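Local coordinates for methyl-accepting chemotaxis protein (PDB 4EXO), which probably senses small molecules such as pyruvate through its periplasmic Cache (PAS-like) domain and passes the signal on as a chemotaxis receptor, at residues 30-35 with 42-47. Numbering follows the deposited sequence. Where two conformers were deposited one is given.
Sequences KPLYDS and KQAAKE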
loop_
_atom_site.group_PDB
_atom_site.type_symbol
_atom_site.label_atom_id
_atom_site.label_comp_id
_atom_site.label_asym_id
_atom_site.label_seq_id
_atom_site.Cartn_x
_atom_site.Cartn_y
_atom_site.Cartn_z
ATOM N N LYS A 30 10.854 -5.208 -2.958
ATOM C CA LYS A 30 11.285 -6.532 -3.425
ATOM C C LYS A 30 12.469 -6.522 -4.435
ATOM O O LYS A 30 13.391 -7.332 -4.305
ATOM C CB LYS A 30 10.083 -7.331 -3.950
ATOM C CG LYS A 30 10.405 -8.767 -4.259
ATOM C CD LYS A 30 9.146 -9.634 -4.309
ATOM C CE LYS A 30 9.546 -11.119 -4.470
ATOM N NZ LYS A 30 10.155 -11.353 -5.789
ATOM N N PRO A 31 12.452 -5.611 -5.430
ATOM C CA PRO A 31 13.589 -5.553 -6.384
ATOM C C PRO A 31 14.906 -5.336 -5.641
ATOM O O PRO A 31 15.896 -6.039 -5.901
ATOM C CB PRO A 31 13.275 -4.312 -7.224
ATOM C CG PRO A 31 11.761 -4.220 -7.178
ATOM C CD PRO A 31 11.397 -4.635 -5.777
ATOM N N LEU A 32 14.892 -4.420 -4.669
ATOM C CA LEU A 32 16.070 -4.158 -3.835
ATOM C C LEU A 32 16.461 -5.324 -2.925
ATOM O O LEU A 32 17.650 -5.696 -2.845
ATOM C CB LEU A 32 15.834 -2.900 -3.003
ATOM C CG LEU A 32 15.773 -1.553 -3.712
ATOM C CD1 LEU A 32 15.161 -0.481 -2.777
ATOM C CD2 LEU A 32 17.138 -1.090 -4.208
ATOM N N TYR A 33 15.477 -5.892 -2.236
ATOM C CA TYR A 33 15.680 -7.003 -1.319
ATOM C C TYR A 33 16.278 -8.199 -2.064
ATOM O O TYR A 33 17.262 -8.773 -1.604
ATOM C CB TYR A 33 14.338 -7.409 -0.710
ATOM C CG TYR A 33 14.386 -8.392 0.452
ATOM C CD1 TYR A 33 14.902 -8.009 1.705
ATOM C CD2 TYR A 33 13.838 -9.675 0.326
ATOM C CE1 TYR A 33 14.915 -8.895 2.795
ATOM C CE2 TYR A 33 13.850 -10.578 1.416
ATOM C CZ TYR A 33 14.386 -10.165 2.646
ATOM O OH TYR A 33 14.364 -11.042 3.716
ATOM N N ASP A 34 15.658 -8.558 -3.191
ATOM C CA ASP A 34 16.072 -9.714 -3.983
ATOM C C ASP A 34 17.501 -9.567 -4.544
ATOM O O ASP A 34 18.251 -10.544 -4.549
ATOM C CB ASP A 34 15.060 -10.021 -5.098
ATOM C CG ASP A 34 13.763 -10.632 -4.569
ATOM O OD1 ASP A 34 13.679 -11.011 -3.384
ATOM O OD2 ASP A 34 12.796 -10.747 -5.338
ATOM N N SER A 35 17.860 -8.364 -5.003
ATOM C CA SER A 35 19.177 -8.087 -5.583
ATOM C C SER A 35 20.259 -7.634 -4.595
ATOM O O SER A 35 21.373 -7.276 -5.009
ATOM C CB SER A 35 19.058 -7.031 -6.689
ATOM O OG SER A 35 18.767 -5.749 -6.154
ATOM N N LYS A 42 19.929 -1.787 1.645
ATOM C CA LYS A 42 19.111 -1.498 2.827
ATOM C C LYS A 42 18.780 -0.015 2.904
ATOM O O LYS A 42 17.634 0.362 3.204
ATOM C CB LYS A 42 19.830 -1.910 4.106
ATOM C CG LYS A 42 19.799 -3.376 4.446
ATOM C CD LYS A 42 20.655 -3.525 5.695
ATOM C CE LYS A 42 20.355 -4.737 6.494
ATOM N NZ LYS A 42 21.293 -4.737 7.694
ATOM N N GLN A 43 19.776 0.834 2.619
ATOM C CA GLN A 43 19.561 2.266 2.692
ATOM C C GLN A 43 18.488 2.713 1.707
ATOM O O GLN A 43 17.606 3.515 2.051
ATOM C CB GLN A 43 20.865 3.055 2.467
ATOM C CG GLN A 43 20.672 4.548 2.497
ATOM C CD GLN A 43 20.198 5.045 3.882
ATOM O OE1 GLN A 43 20.688 4.588 4.921
ATOM N NE2 GLN A 43 19.229 5.974 3.885
ATOM N N ALA A 44 18.569 2.213 0.478
ATOM C CA ALA A 44 17.562 2.567 -0.530
ATOM C C ALA A 44 16.149 2.058 -0.158
ATOM O O ALA A 44 15.129 2.727 -0.436
ATOM C CB ALA A 44 17.988 2.033 -1.917
ATOM N N ALA A 45 16.093 0.864 0.437
ATOM C CA ALA A 45 14.810 0.315 0.900
ATOM C C ALA A 45 14.252 1.138 2.062
ATOM O O ALA A 45 13.052 1.396 2.115
ATOM C CB ALA A 45 14.959 -1.143 1.301
ATOM N N LYS A 46 15.104 1.535 3.007
ATOM C CA LYS A 46 14.661 2.446 4.064
ATOM C C LYS A 46 14.025 3.706 3.548
ATOM O O LYS A 46 12.992 4.112 4.074
ATOM C CB LYS A 46 15.795 2.866 5.030
ATOM C CG LYS A 46 16.317 1.783 5.921
ATOM C CD LYS A 46 17.513 2.339 6.741
ATOM C CE LYS A 46 17.107 3.607 7.526
ATOM N NZ LYS A 46 18.216 4.128 8.397
ATOM N N GLU A 47 14.611 4.317 2.523
ATOM C CA GLU A 47 14.074 5.572 1.993
ATOM C C GLU A 47 12.675 5.458 1.372
ATOM O O GLU A 47 11.841 6.385 1.481
ATOM C CB GLU A 47 15.098 6.196 1.044
ATOM C CG GLU A 47 16.339 6.605 1.820
ATOM C CD GLU A 47 17.466 7.076 0.938
ATOM O OE1 GLU A 47 17.201 7.387 -0.249
ATOM O OE2 GLU A 47 18.608 7.139 1.446
#
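In this single Cache domain, two short helices joined by a loop, 30-34 and 42-51, follow the long N-terminal helix 2-28 and lead into the PAS-like sheet, and Leu32 of the former meets Ala44 and Ala45 of the latter. It illustrates how one branched side chain can join two helices when the facing residues are small. Leu32 has CG beside its backbone N and anti to the carbonyl carbon (chi1 -69°), which turns the fork toward helix 42-51. CD1 lies over the backbone between the two alanines, 3.6 Å from Ala45 N, and also touches both methyls, at 3.9 Å from Ala44 CB and 4.1 Å from Ala45 CB. Within the two segments CD2 reaches only Ala44 CB, at 4.0 Å. The short alanine side chains let the leucine methyl come this near to the helix backbone, with no hydrogen bond across the two segments. Ala45 also packs on Ile29 and Trp134, while Leu32 O accepts a bond from Asn41 in the connecting loop, just ahead of helix 42-51.

Polar side chains pair within their own segment. Lys30 NZ forms a salt bridge with Asp34 OD2 at 2.7 Å. Ser35 grips Pro31 O twice, its OG at 2.9 Å and its backbone N arriving from opposite faces of the carbonyl plane.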